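Cyclopropane mycolic acid synthase 1 (Mycobacterium tuberculosis, PDB 1KPH) converts a double bond at the distal position of an alpha mycolic acid into a cyclopropane ring, using a methylene group taken from S-adenosyl-L-methionine. Local coordinates at residues 12-17 against 199-204; 182-187 against 273-278. All blocks are in the same frame, centred on the assembly; numbering follows the deposited sequence.

Contact 1: 12-17 against 199-204; sequences VQAHYD and IFPGGR. With 10A (didecyl-dimethyl-ammonium), chain G; SAH (S-adenosyl-L-homocysteine), chain F.
With CG anti to the backbone N (chi1 -174°), His-15 swings its imidazole off the last turn of helix 9-16 toward residues 199-204, while Phe-200 keeps CG beside its own backbone N (chi1 -61°) and turns its ring to meet it. Phe-200 CE2 sits over the centre of one imidazole face, 3.3 Å from His-15 NE2. The two rings cross obliquely, their planes 36° apart. At one end of the imidazole, His-15 ND1 gives its proton to Ile-199 O at 2.9 Å; the bond is bent, and the donor stands above the carbonyl plane. At the other, His-15 NE2 bonds to the OH of Tyr-33, whose backbone N binds SAH, so both ring nitrogens are held and the rotation of the ring is fixed. Ile-199 CG2 runs alongside and touches His-15 CE1.

One face of the Phe-200 ring carries 10A, with C8 over its centre, 3.7 Å from Phe-200 CD1; Ile-199 CG2 lies over the rim of the opposite face. Tyr-16 joins the two pockets. The ribose of SAH lies over one face of its ring and His-15 CD2 over the opposite one, while Tyr-16 OH, hydrogen-bonded to His-141, comes within 3.2 Å of 10A C11, an ammonium methyl. A type II turn from Phe-200 to Gly-203 lays Gly-203 C 3.5 Å from 10A C4. Helix 9-16 thus meets the loop between helices 186-199 and 208-217, with helix 256-275 packing on Ile-199 and helix 97-109 on Tyr-16.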
ATOM      1  N   VAL A  12       4.567   1.301 -12.671  1.00 25.81           N
ATOM      2  CA  VAL A  12       4.777   1.478 -11.242  1.00 24.41           C
ATOM      3  C   VAL A  12       5.872   2.501 -11.018  1.00 25.32           C
ATOM      4  O   VAL A  12       5.721   3.412 -10.207  1.00 26.04           O
ATOM      5  CB  VAL A  12       5.159   0.147 -10.571  1.00 23.35           C
ATOM      6  CG1 VAL A  12       5.542   0.380  -9.116  1.00 23.17           C
ATOM      7  CG2 VAL A  12       3.987  -0.813 -10.655  1.00 21.35           C
ATOM      8  N   GLN A  13       6.972   2.357 -11.752  1.00 24.94           N
ATOM      9  CA  GLN A  13       8.088   3.283 -11.633  1.00 25.74           C
ATOM     10  C   GLN A  13       7.685   4.688 -12.060  1.00 25.90           C
ATOM     11  O   GLN A  13       8.259   5.675 -11.598  1.00 25.41           O
ATOM     12  CB  GLN A  13       9.271   2.800 -12.478  1.00 25.63           C
ATOM     13  CG  GLN A  13      10.032   1.637 -11.860  1.00 25.87           C
ATOM     14  CD  GLN A  13      11.137   1.117 -12.763  1.00 28.81           C
ATOM     15  OE1 GLN A  13      11.811   1.890 -13.445  1.00 28.91           O
ATOM     16  NE2 GLN A  13      11.339  -0.195 -12.757  1.00 27.33           N
ATOM     17  N   ALA A  14       6.694   4.778 -12.944  1.00 25.86           N
ATOM     18  CA  ALA A  14       6.230   6.078 -13.416  1.00 25.87           C
ATOM     19  C   ALA A  14       5.834   6.968 -12.242  1.00 26.30           C
ATOM     20  O   ALA A  14       6.038   8.184 -12.270  1.00 26.85           O
ATOM     21  CB  ALA A  14       5.045   5.900 -14.362  1.00 26.63           C
ATOM     22  N   HIS A  15       5.282   6.355 -11.200  1.00 24.73           N
ATOM     23  CA  HIS A  15       4.847   7.102 -10.028  1.00 24.22           C
ATOM     24  C   HIS A  15       5.884   7.222  -8.910  1.00 22.66           C
ATOM     25  O   HIS A  15       6.266   8.328  -8.534  1.00 24.20           O
ATOM     26  CB  HIS A  15       3.576   6.474  -9.450  1.00 21.41           C
ATOM     27  CG  HIS A  15       2.972   7.264  -8.328  1.00 22.90           C
ATOM     28  ND1 HIS A  15       2.080   8.292  -8.538  1.00 20.17           N
ATOM     29  CD2 HIS A  15       3.173   7.208  -6.990  1.00 21.53           C
ATOM     30  CE1 HIS A  15       1.757   8.837  -7.379  1.00 21.33           C
ATOM     31  NE2 HIS A  15       2.408   8.198  -6.423  1.00 20.54           N
ATOM     32  N   TYR A  16       6.347   6.087  -8.394  1.00 24.37           N
ATOM     33  CA  TYR A  16       7.289   6.083  -7.272  1.00 24.69           C
ATOM     34  C   TYR A  16       8.740   6.473  -7.529  1.00 26.11           C
ATOM     35  O   TYR A  16       9.463   6.800  -6.584  1.00 24.91           O
ATOM     36  CB  TYR A  16       7.244   4.727  -6.564  1.00 22.89           C
ATOM     37  CG  TYR A  16       5.838   4.306  -6.194  1.00 21.83           C
ATOM     38  CD1 TYR A  16       5.077   3.523  -7.059  1.00 21.03           C
ATOM     39  CD2 TYR A  16       5.253   4.725  -4.998  1.00 18.93           C
ATOM     40  CE1 TYR A  16       3.764   3.167  -6.746  1.00 22.83           C
ATOM     41  CE2 TYR A  16       3.941   4.374  -4.677  1.00 21.44           C
ATOM     42  CZ  TYR A  16       3.203   3.596  -5.556  1.00 22.40           C
ATOM     43  OH  TYR A  16       1.904   3.244  -5.249  1.00 22.47           O
ATOM     44  N   ASP A  17       9.185   6.440  -8.779  1.00 25.87           N
ATOM     45  CA  ASP A  17      10.561   6.835  -9.049  1.00 27.11           C
ATOM     46  C   ASP A  17      10.644   8.289  -9.475  1.00 27.69           C
ATOM     47  O   ASP A  17      11.650   8.730 -10.031  1.00 28.49           O
ATOM     48  CB  ASP A  17      11.204   5.934 -10.104  1.00 28.23           C
ATOM     49  CG  ASP A  17      11.637   4.601  -9.533  1.00 29.73           C
ATOM     50  OD1 ASP A  17      11.986   4.561  -8.332  1.00 29.30           O
ATOM     51  OD2 ASP A  17      11.643   3.600 -10.280  1.00 32.31           O
ATOM     52  N   ILE A 199      -1.686   9.715 -12.576  1.00 25.21           N
ATOM     53  CA  ILE A 199      -1.082   9.407 -11.278  1.00 23.87           C
ATOM     54  C   ILE A 199      -0.589   7.965 -11.173  1.00 23.66           C
ATOM     55  O   ILE A 199       0.593   7.719 -10.921  1.00 23.98           O
ATOM     56  CB  ILE A 199      -2.080   9.665 -10.121  1.00 23.86           C
ATOM     57  CG1 ILE A 199      -2.701  11.059 -10.260  1.00 21.22           C
ATOM     58  CG2 ILE A 199      -1.362   9.549  -8.776  1.00 24.51           C
ATOM     59  CD1 ILE A 199      -1.709  12.194 -10.212  1.00 22.24           C
ATOM     60  N   PHE A 200      -1.494   7.011 -11.360  1.00 21.66           N
ATOM     61  CA  PHE A 200      -1.119   5.610 -11.271  1.00 19.92           C
ATOM     62  C   PHE A 200      -1.404   4.834 -12.550  1.00 19.10           C
ATOM     63  O   PHE A 200      -2.426   4.153 -12.660  1.00 17.19           O
ATOM     64  CB  PHE A 200      -1.839   4.942 -10.100  1.00 19.88           C
ATOM     65  CG  PHE A 200      -1.518   5.551  -8.764  1.00 20.86           C
ATOM     66  CD1 PHE A 200      -2.477   6.283  -8.069  1.00 20.29           C
ATOM     67  CD2 PHE A 200      -0.256   5.396  -8.200  1.00 21.09           C
ATOM     68  CE1 PHE A 200      -2.184   6.850  -6.831  1.00 21.82           C
ATOM     69  CE2 PHE A 200       0.045   5.960  -6.962  1.00 20.80           C
ATOM     70  CZ  PHE A 200      -0.922   6.688  -6.277  1.00 20.11           C
ATOM     71  N   PRO A 201      -0.504   4.935 -13.539  1.00 18.78           N
ATOM     72  CA  PRO A 201      -0.695   4.215 -14.800  1.00 20.30           C
ATOM     73  C   PRO A 201      -0.831   2.722 -14.509  1.00 19.82           C
ATOM     74  O   PRO A 201      -0.016   2.151 -13.780  1.00 18.23           O
ATOM     75  CB  PRO A 201       0.586   4.529 -15.571  1.00 21.12           C
ATOM     76  CG  PRO A 201       0.948   5.890 -15.074  1.00 21.12           C
ATOM     77  CD  PRO A 201       0.704   5.775 -13.593  1.00 19.41           C
ATOM     78  N   GLY A 202      -1.867   2.101 -15.061  1.00 20.81           N
ATOM     79  CA  GLY A 202      -2.065   0.675 -14.855  1.00 23.05           C
ATOM     80  C   GLY A 202      -2.827   0.318 -13.594  1.00 23.78           C
ATOM     81  O   GLY A 202      -3.146  -0.847 -13.365  1.00 23.57           O
ATOM     82  N   GLY A 203      -3.120   1.318 -12.772  1.00 25.33           N
ATOM     83  CA  GLY A 203      -3.850   1.067 -11.543  1.00 26.33           C
ATOM     84  C   GLY A 203      -5.245   0.514 -11.780  1.00 26.74           C
ATOM     85  O   GLY A 203      -5.870   0.794 -12.801  1.00 26.76           O
ATOM     86  N   ARG A 204      -5.736  -0.268 -10.825  1.00 26.70           N
ATOM     87  CA  ARG A 204      -7.057  -0.873 -10.924  1.00 26.67           C
ATOM     88  C   ARG A 204      -7.541  -1.240  -9.522  1.00 26.24           C
ATOM     89  O   ARG A 204      -6.819  -1.885  -8.764  1.00 25.08           O
ATOM     90  CB  ARG A 204      -6.972  -2.128 -11.789  1.00 28.60           C
ATOM     91  CG  ARG A 204      -8.293  -2.823 -12.053  1.00 31.91           C
ATOM     92  CD  ARG A 204      -9.103  -2.144 -13.146  1.00 34.77           C
ATOM     93  NE  ARG A 204     -10.190  -3.012 -13.595  1.00 39.24           N
ATOM     94  CZ  ARG A 204     -11.063  -2.703 -14.548  1.00 40.65           C
ATOM     95  NH1 ARG A 204     -10.988  -1.533 -15.169  1.00 42.74           N
ATOM     96  NH2 ARG A 204     -12.011  -3.568 -14.882  1.00 38.99           N
TER
HETATM   97  C1  10A G1901     -10.179   3.118 -10.490  1.00 36.09           C
HETATM   98  C2  10A G1901      -8.667   3.066 -10.738  1.00 34.27           C
HETATM   99  C3  10A G1901      -7.917   3.018  -9.402  1.00 33.88           C
HETATM  100  C4  10A G1901      -6.384   2.983  -9.500  1.00 32.24           C
HETATM  101  C5  10A G1901      -5.841   2.945  -8.064  1.00 30.66           C
HETATM  102  C6  10A G1901      -4.311   2.974  -7.929  1.00 28.05           C
HETATM  103  C7  10A G1901      -4.048   2.976  -6.415  1.00 29.24           C
HETATM  104  C8  10A G1901      -2.584   3.166  -6.009  1.00 26.89           C
HETATM  105  C9  10A G1901      -2.522   3.214  -4.467  1.00 26.68           C
HETATM  106  C10 10A G1901      -1.120   3.613  -4.006  1.00 23.43           C
HETATM  107  N1  10A G1901      -0.803   3.965  -2.543  1.00 21.58           N
HETATM  108  C11 10A G1901       0.649   4.399  -2.523  1.00 21.38           C
HETATM  109  C12 10A G1901      -0.904   2.754  -1.650  1.00 19.95           C
HETATM  110  C13 10A G1901      -1.679   5.043  -1.887  1.00 21.33           C
HETATM  111  C14 10A G1901      -1.850   6.474  -2.488  1.00 21.43           C
HETATM  112  C15 10A G1901      -3.021   7.321  -1.933  1.00 20.82           C
HETATM  113  C16 10A G1901      -4.472   6.820  -2.127  1.00 22.18           C
HETATM  114  C17 10A G1901      -4.918   6.776  -3.602  1.00 25.36           C
HETATM  115  C18 10A G1901      -6.369   6.307  -3.775  1.00 26.41           C
HETATM  116  C19 10A G1901      -6.753   6.298  -5.261  1.00 28.56           C
HETATM  117  C20 10A G1901      -8.224   5.876  -5.405  1.00 31.07           C
HETATM  118  C21 10A G1901      -8.671   5.889  -6.869  1.00 32.57           C
HETATM  119  C22 10A G1901     -10.145   5.487  -6.930  1.00 34.49           C
HETATM  120  N   SAH F1900       3.604  -0.848   1.374  1.00 14.24           N
HETATM  121  CA  SAH F1900       4.266   0.456   1.387  1.00 15.47           C
HETATM  122  CB  SAH F1900       4.269   1.101  -0.016  1.00 16.21           C
HETATM  123  CG  SAH F1900       2.943   1.160  -0.806  1.00 17.98           C
HETATM  124  C   SAH F1900       3.590   1.411   2.386  1.00 15.03           C
HETATM  125  OXT SAH F1900       4.145   2.494   2.641  1.00 16.36           O
HETATM  126  C5' SAH F1900       2.957   0.537  -3.548  1.00 19.73           C
HETATM  127  C4' SAH F1900       4.177  -0.371  -3.463  1.00 20.50           C
HETATM  128  O4' SAH F1900       3.937  -1.696  -4.010  1.00 23.41           O
HETATM  129  C3' SAH F1900       5.391   0.188  -4.202  1.00 21.55           C
HETATM  130  O3' SAH F1900       6.568   0.016  -3.370  1.00 21.00           O
HETATM  131  C2' SAH F1900       5.453  -0.642  -5.461  1.00 21.34           C
HETATM  132  O2' SAH F1900       6.768  -0.687  -6.019  1.00 19.57           O
HETATM  133  C1' SAH F1900       4.968  -1.971  -4.991  1.00 22.11           C
HETATM  134  N9  SAH F1900       4.461  -2.827  -6.068  1.00 22.41           N
HETATM  135  C8  SAH F1900       3.550  -2.583  -7.049  1.00 24.07           C
HETATM  136  N7  SAH F1900       3.295  -3.553  -7.871  1.00 24.85           N
HETATM  137  C5  SAH F1900       4.127  -4.563  -7.387  1.00 25.34           C
HETATM  138  C6  SAH F1900       4.400  -6.023  -7.816  1.00 26.25           C
HETATM  139  N6  SAH F1900       3.790  -6.606  -8.860  1.00 25.78           N
HETATM  140  N1  SAH F1900       5.317  -6.723  -7.069  1.00 27.41           N
HETATM  141  C2  SAH F1900       5.927  -6.119  -6.013  1.00 25.81           C
HETATM  142  N3  SAH F1900       5.768  -4.857  -5.545  1.00 24.31           N
HETATM  143  C4  SAH F1900       4.847  -4.131  -6.286  1.00 25.13           C

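Contact 2: 182-187 against 273-278; sequences LPMSFT and FRIGYI
Tyr-277 pushes the outer end of its ring into the bend at 182-185, where Leu-182 meets it obliquely: Leu-182 CB is 3.2 Å from Tyr-277 CE2, and both methyls, CD1 and CD2, also rest against that CE2 corner. The packing here is tight. At the tip, Tyr-277 OH donates to Pro-183 O over a very short 2.4 Å, approaching from well above the carbonyl plane, 60° out of it. Met-184 crosses the tyrosine ring obliquely. Its chain bends at chi3 (92°) and brings Met-184 SD to 3.4 Å from Tyr-277 OH and 4.6 Å from the ring centroid, a Met-aromatic contact. Met-184 SD also meets Ile-275 CD1 tip to tip at 3.3 Å, Ile-275 reaching out with CG1 anti to its backbone N and its chain extended. Phe-188, in the first turn of helix 186-199, adds an edge-to-face ring contact to Tyr-277.

What places the tyrosine is the end of helix 256-275. Gly-276, with positive phi (94°), is the C' residue of a Schellman motif, in which Tyr-277 N bonds back to Met-272 O and Gly-276 N, weakly, to Phe-273 O. The contact therefore joins a Schellman-capped helix C-terminus, just before strand 278-286, to the loop that leads into helix 186-199.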
ATOM      1  N   LEU A 182     -25.690   7.620  -4.316  1.00 72.04           N
ATOM      2  CA  LEU A 182     -24.513   8.466  -4.430  1.00 71.70           C
ATOM      3  C   LEU A 182     -24.524   9.272  -5.725  1.00 71.42           C
ATOM      4  O   LEU A 182     -24.429   8.711  -6.817  1.00 71.26           O
ATOM      5  CB  LEU A 182     -23.250   7.603  -4.370  1.00 71.69           C
ATOM      6  CG  LEU A 182     -23.057   6.770  -3.099  1.00 72.27           C
ATOM      7  CD1 LEU A 182     -21.856   5.852  -3.263  1.00 72.21           C
ATOM      8  CD2 LEU A 182     -22.874   7.691  -1.899  1.00 72.47           C
ATOM      9  N   PRO A 183     -24.642  10.605  -5.617  1.00 71.07           N
ATOM     10  CA  PRO A 183     -24.661  11.477  -6.795  1.00 70.86           C
ATOM     11  C   PRO A 183     -23.293  11.494  -7.469  1.00 70.45           C
ATOM     12  O   PRO A 183     -22.542  10.522  -7.381  1.00 70.59           O
ATOM     13  CB  PRO A 183     -25.031  12.834  -6.204  1.00 71.07           C
ATOM     14  CG  PRO A 183     -24.367  12.790  -4.863  1.00 71.06           C
ATOM     15  CD  PRO A 183     -24.719  11.400  -4.377  1.00 71.06           C
ATOM     16  N   MET A 184     -22.977  12.593  -8.146  1.00 69.51           N
ATOM     17  CA  MET A 184     -21.687  12.734  -8.814  1.00 68.30           C
ATOM     18  C   MET A 184     -21.477  11.669  -9.889  1.00 67.04           C
ATOM     19  O   MET A 184     -21.624  11.951 -11.078  1.00 68.10           O
ATOM     20  CB  MET A 184     -20.574  12.659  -7.771  1.00 69.23           C
ATOM     21  CG  MET A 184     -20.814  13.581  -6.587  1.00 70.46           C
ATOM     22  SD  MET A 184     -19.787  13.191  -5.164  1.00 72.79           S
ATOM     23  CE  MET A 184     -18.373  14.274  -5.474  1.00 73.37           C
ATOM     24  N   SER A 185     -21.137  10.454  -9.460  1.00 64.77           N
ATOM     25  CA  SER A 185     -20.903   9.325 -10.362  1.00 62.24           C
ATOM     26  C   SER A 185     -19.994   9.703 -11.528  1.00 60.11           C
ATOM     27  O   SER A 185     -18.814   9.356 -11.536  1.00 59.43           O
ATOM     28  CB  SER A 185     -22.234   8.775 -10.889  1.00 62.74           C
ATOM     29  OG  SER A 185     -22.976   9.768 -11.578  1.00 64.68           O
ATOM     30  N   PHE A 186     -20.553  10.401 -12.514  1.00 57.40           N
ATOM     31  CA  PHE A 186     -19.789  10.846 -13.674  1.00 54.24           C
ATOM     32  C   PHE A 186     -18.511  11.513 -13.187  1.00 51.58           C
ATOM     33  O   PHE A 186     -17.424  11.248 -13.701  1.00 51.96           O
ATOM     34  CB  PHE A 186     -20.606  11.847 -14.501  1.00 54.64           C
ATOM     35  CG  PHE A 186     -21.752  11.230 -15.254  1.00 54.78           C
ATOM     36  CD1 PHE A 186     -22.707  12.036 -15.861  1.00 54.64           C
ATOM     37  CD2 PHE A 186     -21.868   9.847 -15.374  1.00 55.70           C
ATOM     38  CE1 PHE A 186     -23.763  11.478 -16.577  1.00 55.65           C
ATOM     39  CE2 PHE A 186     -22.922   9.277 -16.089  1.00 55.85           C
ATOM     40  CZ  PHE A 186     -23.871  10.095 -16.692  1.00 55.81           C
ATOM     41  N   THR A 187     -18.652  12.383 -12.191  1.00 48.08           N
ATOM     42  CA  THR A 187     -17.508  13.081 -11.621  1.00 45.43           C
ATOM     43  C   THR A 187     -16.530  12.053 -11.069  1.00 42.96           C
ATOM     44  O   THR A 187     -15.317  12.175 -11.245  1.00 41.48           O
ATOM     45  CB  THR A 187     -17.943  14.025 -10.487  1.00 45.61           C
ATOM     46  OG1 THR A 187     -18.829  15.021 -11.013  1.00 46.11           O
ATOM     47  CG2 THR A 187     -16.733  14.707  -9.869  1.00 45.29           C
ATOM     48  N   PHE A 273     -13.036   9.370  -0.262  1.00 27.61           N
ATOM     49  CA  PHE A 273     -13.144   8.533   0.926  1.00 27.02           C
ATOM     50  C   PHE A 273     -14.163   9.125   1.887  1.00 28.29           C
ATOM     51  O   PHE A 273     -14.903   8.394   2.543  1.00 28.27           O
ATOM     52  CB  PHE A 273     -11.791   8.388   1.631  1.00 23.70           C
ATOM     53  CG  PHE A 273     -10.906   7.324   1.031  1.00 21.28           C
ATOM     54  CD1 PHE A 273      -9.809   7.666   0.252  1.00 18.14           C
ATOM     55  CD2 PHE A 273     -11.189   5.975   1.234  1.00 20.62           C
ATOM     56  CE1 PHE A 273      -9.002   6.682  -0.321  1.00 20.03           C
ATOM     57  CE2 PHE A 273     -10.391   4.980   0.666  1.00 18.49           C
ATOM     58  CZ  PHE A 273      -9.296   5.336  -0.112  1.00 19.58           C
ATOM     59  N   ARG A 274     -14.204  10.454   1.957  1.00 29.21           N
ATOM     60  CA  ARG A 274     -15.139  11.143   2.840  1.00 31.17           C
ATOM     61  C   ARG A 274     -16.588  10.806   2.483  1.00 32.19           C
ATOM     62  O   ARG A 274     -17.395  10.522   3.367  1.00 34.92           O
ATOM     63  CB  ARG A 274     -14.925  12.663   2.764  1.00 29.53           C
ATOM     64  CG  ARG A 274     -14.720  13.338   4.122  1.00 29.26           C
ATOM     65  CD  ARG A 274     -14.787  14.864   4.016  1.00 28.28           C
ATOM     66  NE  ARG A 274     -13.725  15.420   3.180  1.00 27.68           N
ATOM     67  CZ  ARG A 274     -12.446  15.502   3.541  1.00 26.56           C
ATOM     68  NH1 ARG A 274     -12.060  15.069   4.733  1.00 27.66           N
ATOM     69  NH2 ARG A 274     -11.551  16.006   2.702  1.00 26.16           N
ATOM     70  N   ILE A 275     -16.911  10.819   1.192  1.00 33.26           N
ATOM     71  CA  ILE A 275     -18.270  10.524   0.739  1.00 34.14           C
ATOM     72  C   ILE A 275     -18.578   9.026   0.650  1.00 33.68           C
ATOM     73  O   ILE A 275     -19.740   8.631   0.557  1.00 32.38           O
ATOM     74  CB  ILE A 275     -18.557  11.190  -0.630  1.00 35.33           C
ATOM     75  CG1 ILE A 275     -20.026  10.990  -1.006  1.00 37.76           C
ATOM     76  CG2 ILE A 275     -17.648  10.611  -1.699  1.00 37.51           C
ATOM     77  CD1 ILE A 275     -20.458  11.766  -2.230  1.00 38.16           C
ATOM     78  N   GLY A 276     -17.539   8.196   0.665  1.00 33.43           N
ATOM     79  CA  GLY A 276     -17.752   6.760   0.625  1.00 32.12           C
ATOM     80  C   GLY A 276     -17.721   6.023  -0.702  1.00 31.83           C
ATOM     81  O   GLY A 276     -18.133   4.863  -0.756  1.00 31.97           O
ATOM     82  N   TYR A 277     -17.244   6.656  -1.770  1.00 31.62           N
ATOM     83  CA  TYR A 277     -17.193   5.968  -3.059  1.00 31.93           C
ATOM     84  C   TYR A 277     -16.083   4.928  -3.069  1.00 29.07           C
ATOM     85  O   TYR A 277     -16.115   3.983  -3.853  1.00 27.99           O
ATOM     86  CB  TYR A 277     -16.991   6.953  -4.215  1.00 35.61           C
ATOM     87  CG  TYR A 277     -18.201   7.815  -4.494  1.00 41.00           C
ATOM     88  CD1 TYR A 277     -18.348   8.480  -5.713  1.00 41.92           C
ATOM     89  CD2 TYR A 277     -19.195   7.982  -3.530  1.00 43.45           C
ATOM     90  CE1 TYR A 277     -19.459   9.289  -5.961  1.00 44.23           C
ATOM     91  CE2 TYR A 277     -20.301   8.784  -3.766  1.00 45.44           C
ATOM     92  CZ  TYR A 277     -20.429   9.435  -4.978  1.00 45.48           C
ATOM     93  OH  TYR A 277     -21.531  10.232  -5.191  1.00 47.64           O
ATOM     94  N   ILE A 278     -15.096   5.110  -2.199  1.00 26.93           N
ATOM     95  CA  ILE A 278     -13.995   4.161  -2.098  1.00 25.10           C
ATOM     96  C   ILE A 278     -13.757   3.814  -0.638  1.00 23.09           C
ATOM     97  O   ILE A 278     -14.090   4.587   0.260  1.00 22.07           O
ATOM     98  CB  ILE A 278     -12.700   4.715  -2.731  1.00 26.13           C
ATOM     99  CG1 ILE A 278     -12.390   6.104  -2.177  1.00 26.01           C
ATOM    100  CG2 ILE A 278     -12.847   4.751  -4.250  1.00 27.33           C
ATOM    101  CD1 ILE A 278     -11.188   6.755  -2.831  1.00 27.07           C
TER

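Helix 186-199 ties the two together: contact 2 holds the entry to it and contact 1 lies where its C-terminal end runs into the loop beyond. Their centres are 23 Å apart, with about 9 Å between nearest atoms, so they do not touch. Helix 256-275 spans the same interval, packing on Ile-199 in contact 1 and ending in contact 2. Contact 1 lines both ligand pockets, that of SAH and that of 10A. Contact 2 is peripheral: the Tyr-277 side chain is about 8 Å from 10A and about 10 Å from that of Cys-269, the probable active-site residue, while Ile-278 next to it does touch 10A.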